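Long-range contacts in major extracellular endoglucanase (Xanthomonas campestris pv. campestris, PDB 4TUF), which catalyses the endohydrolysis of (1->4)-beta-D-glucosidic linkages in cellulose, lichenin and cereal beta-D-glucans, here represented by its family 5 catalytic TIM-barrel domain: residues V17-V22 and Q308-S313; Q50-N55 and L339-W344. All coordinates share one frame; numbering follows the deposited sequence. Where two conformers were deposited one is given.

Contact 1 (V17-V22 and Q308-S313); sequences VQLKGV and QGFYWS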
loop_
_atom_site.group_PDB
_atom_site.type_symbol
_atom_site.label_atom_id
_atom_site.label_comp_id
_atom_site.label_asym_id
_atom_site.label_seq_id
_atom_site.Cartn_x
_atom_site.Cartn_y
_atom_site.Cartn_z
ATOM N N VAL A 17 -12.254 -4.264 12.277
ATOM C CA VAL A 17 -12.225 -3.585 10.994
ATOM C C VAL A 17 -11.762 -4.534 9.889
ATOM O O VAL A 17 -10.792 -5.265 10.060
ATOM C CB VAL A 17 -11.282 -2.363 11.049
ATOM C CG1 VAL A 17 -11.062 -1.782 9.667
ATOM C CG2 VAL A 17 -11.828 -1.316 12.017
ATOM N N GLN A 18 -12.464 -4.533 8.762
ATOM C CA GLN A 18 -12.015 -5.287 7.596
ATOM C C GLN A 18 -11.708 -4.337 6.449
ATOM O O GLN A 18 -12.567 -3.558 6.031
ATOM C CB GLN A 18 -13.063 -6.303 7.160
ATOM C CG GLN A 18 -12.615 -7.141 5.984
ATOM C CD GLN A 18 -13.745 -7.933 5.367
ATOM O OE1 GLN A 18 -14.913 -7.751 5.721
ATOM N NE2 GLN A 18 -13.406 -8.813 4.433
ATOM N N LEU A 19 -10.485 -4.399 5.940
ATOM C CA LEU A 19 -10.057 -3.456 4.919
ATOM C C LEU A 19 -10.277 -3.995 3.517
ATOM O O LEU A 19 -9.423 -4.680 2.962
ATOM C CB LEU A 19 -8.590 -3.097 5.114
ATOM C CG LEU A 19 -8.281 -2.506 6.485
ATOM C CD1 LEU A 19 -6.791 -2.352 6.650
ATOM C CD2 LEU A 19 -8.991 -1.174 6.659
ATOM N N LYS A 20 -11.439 -3.687 2.956
ATOM C CA LYS A 20 -11.720 -3.968 1.558
ATOM C C LYS A 20 -11.118 -2.834 0.735
ATOM O O LYS A 20 -11.813 -1.895 0.349
ATOM C CB LYS A 20 -13.224 -4.088 1.325
ATOM C CG LYS A 20 -13.952 -4.889 2.401
ATOM C CD LYS A 20 -15.453 -4.855 2.180
ATOM C CE LYS A 20 -16.204 -5.357 3.396
ATOM N NZ LYS A 20 -17.686 -5.381 3.187
ATOM N N GLY A 21 -9.819 -2.920 0.481
ATOM C CA GLY A 21 -9.076 -1.760 0.029
ATOM C C GLY A 21 -8.624 -1.720 -1.415
ATOM O O GLY A 21 -8.675 -2.721 -2.142
ATOM N N VAL A 22 -8.175 -0.536 -1.821
ATOM C CA VAL A 22 -7.617 -0.320 -3.143
ATOM C C VAL A 22 -6.638 0.853 -3.065
ATOM O O VAL A 22 -6.796 1.744 -2.233
ATOM C CB VAL A 22 -8.727 -0.053 -4.190
ATOM C CG1 VAL A 22 -9.434 1.263 -3.906
ATOM C CG2 VAL A 22 -8.164 -0.076 -5.607
ATOM N N GLN A 308 -8.523 -9.416 3.410
ATOM C CA GLN A 308 -8.369 -7.975 3.265
ATOM C C GLN A 308 -7.023 -7.619 2.665
ATOM O O GLN A 308 -6.127 -8.454 2.574
ATOM C CB GLN A 308 -8.536 -7.274 4.613
ATOM C CG GLN A 308 -7.624 -7.795 5.708
ATOM C CD GLN A 308 -7.846 -7.077 7.021
ATOM O OE1 GLN A 308 -8.429 -5.994 7.054
ATOM N NE2 GLN A 308 -7.385 -7.674 8.112
ATOM N N GLY A 309 -6.888 -6.365 2.258
ATOM C CA GLY A 309 -5.688 -5.909 1.589
ATOM C C GLY A 309 -6.021 -4.752 0.674
ATOM O O GLY A 309 -7.157 -4.277 0.656
ATOM N N PHE A 310 -5.032 -4.295 -0.086
ATOM C CA PHE A 310 -5.218 -3.148 -0.961
ATOM C C PHE A 310 -4.858 -3.495 -2.397
ATOM O O PHE A 310 -3.679 -3.640 -2.732
ATOM C CB PHE A 310 -4.378 -1.969 -0.475
ATOM C CG PHE A 310 -4.796 -1.441 0.870
ATOM C CD1 PHE A 310 -4.275 -1.978 2.033
ATOM C CD2 PHE A 310 -5.720 -0.410 0.970
ATOM C CE1 PHE A 310 -4.665 -1.495 3.269
ATOM C CE2 PHE A 310 -6.115 0.073 2.202
ATOM C CZ PHE A 310 -5.586 -0.468 3.352
ATOM N N TYR A 311 -5.877 -3.630 -3.241
ATOM C CA TYR A 311 -5.667 -3.926 -4.654
ATOM C C TYR A 311 -4.899 -2.822 -5.381
ATOM O O TYR A 311 -5.022 -1.645 -5.048
ATOM C CB TYR A 311 -7.011 -4.152 -5.351
ATOM C CG TYR A 311 -6.871 -4.841 -6.686
ATOM C CD1 TYR A 311 -6.614 -6.205 -6.757
ATOM C CD2 TYR A 311 -6.977 -4.131 -7.874
ATOM C CE1 TYR A 311 -6.475 -6.846 -7.974
ATOM C CE2 TYR A 311 -6.840 -4.766 -9.098
ATOM C CZ TYR A 311 -6.589 -6.123 -9.139
ATOM O OH TYR A 311 -6.453 -6.762 -10.350
ATOM N N TRP A 312 -4.095 -3.208 -6.365
ATOM C CA TRP A 312 -3.366 -2.273 -7.215
ATOM C C TRP A 312 -3.881 -2.368 -8.652
ATOM O O TRP A 312 -3.610 -3.371 -9.318
ATOM C CB TRP A 312 -1.868 -2.594 -7.164
ATOM C CG TRP A 312 -0.972 -1.618 -7.859
ATOM C CD1 TRP A 312 -0.973 -0.269 -7.710
ATOM C CD2 TRP A 312 0.092 -1.919 -8.777
ATOM N NE1 TRP A 312 0.005 0.299 -8.493
ATOM C CE2 TRP A 312 0.674 -0.694 -9.155
ATOM C CE3 TRP A 312 0.593 -3.099 -9.328
ATOM C CZ2 TRP A 312 1.740 -0.617 -10.055
ATOM C CZ3 TRP A 312 1.660 -3.019 -10.212
ATOM C CH2 TRP A 312 2.214 -1.790 -10.571
ATOM N N SER A 313 -4.600 -1.359 -9.146
ATOM C CA SER A 313 -4.942 -0.140 -8.418
ATOM C C SER A 313 -6.318 0.355 -8.841
ATOM O O SER A 313 -7.001 -0.288 -9.635
ATOM C CB SER A 313 -3.919 0.956 -8.688
ATOM O OG SER A 313 -3.912 1.281 -10.067
#

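Contact 2 (Q50-N55 and L339-W344); sequences QGLGFN and LLRTLW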
loop_
_atom_site.group_PDB
_atom_site.type_symbol
_atom_site.label_atom_id
_atom_site.label_comp_id
_atom_site.label_asym_id
_atom_site.label_seq_id
_atom_site.Cartn_x
_atom_site.Cartn_y
_atom_site.Cartn_z
ATOM N N GLN A 50 -16.649 3.608 -3.408
ATOM C CA GLN A 50 -17.276 3.084 -2.203
ATOM C C GLN A 50 -18.462 2.213 -2.586
ATOM O O GLN A 50 -18.733 1.201 -1.938
ATOM C CB GLN A 50 -17.720 4.205 -1.262
ATOM C CG GLN A 50 -18.248 3.687 0.068
ATOM C CD GLN A 50 -18.632 4.792 1.029
ATOM O OE1 GLN A 50 -19.359 5.723 0.676
ATOM N NE2 GLN A 50 -18.143 4.693 2.259
ATOM N N GLY A 51 -19.158 2.608 -3.650
ATOM C CA GLY A 51 -20.323 1.887 -4.128
ATOM C C GLY A 51 -20.016 0.503 -4.670
ATOM O O GLY A 51 -20.891 -0.361 -4.699
ATOM N N LEU A 52 -18.778 0.290 -5.103
ATOM C CA LEU A 52 -18.374 -1.004 -5.641
ATOM C C LEU A 52 -18.118 -1.995 -4.520
ATOM O O LEU A 52 -18.078 -3.206 -4.743
ATOM C CB LEU A 52 -17.127 -0.868 -6.509
ATOM C CG LEU A 52 -17.271 -0.044 -7.787
ATOM C CD1 LEU A 52 -15.898 0.257 -8.359
ATOM C CD2 LEU A 52 -18.133 -0.765 -8.805
ATOM N N GLY A 53 -17.938 -1.471 -3.312
ATOM C CA GLY A 53 -17.733 -2.307 -2.147
ATOM C C GLY A 53 -16.498 -1.968 -1.340
ATOM O O GLY A 53 -16.304 -2.517 -0.257
ATOM N N PHE A 54 -15.657 -1.075 -1.858
ATOM C CA PHE A 54 -14.435 -0.688 -1.153
ATOM C C PHE A 54 -14.764 0.161 0.069
ATOM O O PHE A 54 -15.594 1.066 -0.004
ATOM C CB PHE A 54 -13.479 0.097 -2.064
ATOM C CG PHE A 54 -12.952 -0.685 -3.238
ATOM C CD1 PHE A 54 -11.952 -1.623 -3.073
ATOM C CD2 PHE A 54 -13.433 -0.452 -4.514
ATOM C CE1 PHE A 54 -11.460 -2.329 -4.156
ATOM C CE2 PHE A 54 -12.944 -1.153 -5.597
ATOM C CZ PHE A 54 -11.956 -2.090 -5.416
ATOM N N ASN A 55 -14.110 -0.123 1.190
ATOM C CA ASN A 55 -14.274 0.704 2.377
ATOM C C ASN A 55 -12.935 1.213 2.885
ATOM O O ASN A 55 -12.850 1.774 3.975
ATOM C CB ASN A 55 -14.989 -0.072 3.480
ATOM C CG ASN A 55 -14.073 -1.030 4.213
ATOM O OD1 ASN A 55 -13.079 -1.507 3.663
ATOM N ND2 ASN A 55 -14.409 -1.323 5.463
ATOM N N LEU A 339 -13.556 -10.910 -8.350
ATOM C CA LEU A 339 -12.414 -11.535 -7.684
ATOM C C LEU A 339 -12.201 -10.973 -6.279
ATOM O O LEU A 339 -11.950 -11.717 -5.331
ATOM C CB LEU A 339 -11.144 -11.341 -8.510
ATOM C CG LEU A 339 -9.855 -11.915 -7.923
ATOM C CD1 LEU A 339 -9.807 -13.424 -8.105
ATOM C CD2 LEU A 339 -8.645 -11.252 -8.553
ATOM N N LEU A 340 -12.295 -9.654 -6.154
ATOM C CA LEU A 340 -12.096 -8.998 -4.871
ATOM C C LEU A 340 -13.206 -9.348 -3.880
ATOM O O LEU A 340 -12.936 -9.575 -2.701
ATOM C CB LEU A 340 -12.003 -7.482 -5.056
ATOM C CG LEU A 340 -10.713 -6.982 -5.710
ATOM C CD1 LEU A 340 -10.841 -5.527 -6.099
ATOM C CD2 LEU A 340 -9.539 -7.169 -4.768
ATOM N N ARG A 341 -14.448 -9.400 -4.351
ATOM C CA ARG A 341 -15.559 -9.727 -3.461
ATOM C C ARG A 341 -15.432 -11.161 -2.968
ATOM O O ARG A 341 -15.829 -11.478 -1.847
ATOM C CB ARG A 341 -16.901 -9.507 -4.157
ATOM C CG ARG A 341 -17.140 -8.049 -4.510
ATOM C CD ARG A 341 -18.558 -7.776 -4.962
ATOM N NE ARG A 341 -18.722 -6.385 -5.382
ATOM C CZ ARG A 341 -18.819 -5.988 -6.647
ATOM N NH1 ARG A 341 -18.785 -6.876 -7.634
ATOM N NH2 ARG A 341 -18.961 -4.702 -6.923
ATOM N N THR A 342 -14.860 -12.017 -3.806
ATOM C CA THR A 342 -14.557 -13.383 -3.412
ATOM C C THR A 342 -13.568 -13.383 -2.254
ATOM O O THR A 342 -13.775 -14.063 -1.253
ATOM C CB THR A 342 -13.986 -14.190 -4.588
ATOM O OG1 THR A 342 -15.032 -14.458 -5.528
ATOM C CG2 THR A 342 -13.393 -15.511 -4.103
ATOM N N LEU A 343 -12.500 -12.605 -2.398
ATOM C CA LEU A 343 -11.503 -12.444 -1.344
ATOM C C LEU A 343 -12.124 -11.885 -0.067
ATOM O O LEU A 343 -11.855 -12.377 1.028
ATOM C CB LEU A 343 -10.368 -11.529 -1.813
ATOM C CG LEU A 343 -9.322 -11.162 -0.756
ATOM C CD1 LEU A 343 -8.519 -12.389 -0.346
ATOM C CD2 LEU A 343 -8.406 -10.050 -1.244
ATOM N N TRP A 344 -12.961 -10.863 -0.217
ATOM C CA TRP A 344 -13.576 -10.187 0.925
ATOM C C TRP A 344 -14.607 -11.047 1.657
ATOM O O TRP A 344 -14.907 -10.798 2.825
ATOM C CB TRP A 344 -14.245 -8.890 0.476
ATOM C CG TRP A 344 -13.322 -7.888 -0.134
ATOM C CD1 TRP A 344 -11.962 -7.834 -0.011
ATOM C CD2 TRP A 344 -13.694 -6.788 -0.976
ATOM N NE1 TRP A 344 -11.465 -6.764 -0.722
ATOM C CE2 TRP A 344 -12.508 -6.109 -1.325
ATOM C CE3 TRP A 344 -14.917 -6.311 -1.469
ATOM C CZ2 TRP A 344 -12.510 -4.978 -2.145
ATOM C CZ3 TRP A 344 -14.916 -5.186 -2.280
ATOM C CH2 TRP A 344 -13.720 -4.532 -2.609
#

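Contact 1 (V17-V22 and Q308-S313)
Lys20-Val22 pairs in parallel with Gly309-Tyr311, and Leu19 and Gln308 extend the pairing, all joined by a ladder of four hydrogen bonds. Three are backbone bonds: Gly309 N to Leu19 O at 3.1 Å, Gly21 N to Gly309 O at 3.0 Å and Tyr311 N to Gly21 O at 3.1 Å. The second is bent at its hydrogen (130°), whereas in the third the donor stands well above the plane of the carbonyl. The fourth rung comes from a side chain: Gln308 CG sits between its own backbone N and carbonyl carbon (chi1 54°), the chain then runs out extended, and Gln308 OE1 takes Leu19 N at 2.8 Å in a nearly straight bond. Gln308 thereby extends the pairing ahead of the first strand residues. A CA-H...O contact from Val22 CA to Tyr311 O follows at the far end.

Apolar contacts lie on both sheet faces. Toward the barrel interior, Leu19 CD1 meets Phe310 CZ at 4.0 Å, and the Phe310 ring lies against the backbone of strand 20-22, Phe310 CD2 being 3.7 Å from Gly21 CA. On the other face, Val22 CG2 packs against the CB of Tyr311. Val22 CG2 also lies 3.7 Å from Ser313 C, in a residue that follows a cis peptide.

The pair closes the barrel, first strand against last. Strand 56-61 flanks 16-23 and strand 276-280 flanks 309-311; the Phe310 side chain touches Ala56, Arg58 and Leu107 inside, and lies about 6 Å from that of Glu278, the probable nucleophile. Tyr311 leads outward to Leu340 of helix 334-344, its hydroxyl bonded to Gln294 of helix 288-303.

Contact 2 (Q50-N55 and L339-W344)
Arg341 reaches from helix 334-344 to the carbonyl of Leu52, in the C-terminal end region of helix 42-51. Arg341 NH2 donates to Leu52 O at 2.8 Å, in the plane of that carbonyl and on a lone pair, while Arg341 NE adds a weak bond of 3.3 Å to the same Leu52 O. One good and one weak N-H bond thus converge on this acceptor, which lies at the edge of the guanidinium, near its plane. The chain is extended from CG to NE (chi3 -176°), which brings NE to the Leu52 carbonyl.

The helix end turns back on itself: Gly53 N bonds to Gln50 O at 3.1 Å, and the positive phi of Gly53 (127°) belongs to a Schellman motif. Gly53 also lies against the indole, Gly53 O 3.6 Å from Trp344 CZ3. Trp344 N is satisfied by Leu340 O within its own helix, and Trp344 O receives Gln18 NE2, which also bonds to Asn307 O. Asn55 is turned to the barrel strand too, taking Lys20 N on OD1 and giving ND2 to Gln18 O.

Beside the polar pair the contact is aromatic. The six-membered ring of Trp344 points its edge at one face of Phe54 in an offset edge-to-face stack, planes at 77°, with Trp344 CH2 3.4 Å from Phe54 CD1. Leu340 CD1 closes on Phe54 CZ at 3.7 Å, and Met337 touches both rings.

Such packing is that of a TIM barrel's outer layer: the first helix, through its exit loop into strand 56-61, meets the last helix and completes the helical ring.

Both contacts close the barrel where its first and last strand-helix units meet, one layer apart. Contact 1 is the buried inner seam, strand to strand; contact 2 is the partly buried outer seam, between the exit of the first helix and the last helix, which follow those same strands in the chain. Their chemistry differs accordingly: a backbone ladder extended by one glutamine inside, against an arginine-carbonyl grip and an aromatic stack outside, which buries about half as much surface. The layers are joined directly. Lys20 CB packs on Trp344 CE2 at 3.4 Å, and Lys20 O lies beside the Phe54 ring. Contact 1 approaches the probable catalytic residues, whereas contact 2 lies farther from the chain centre.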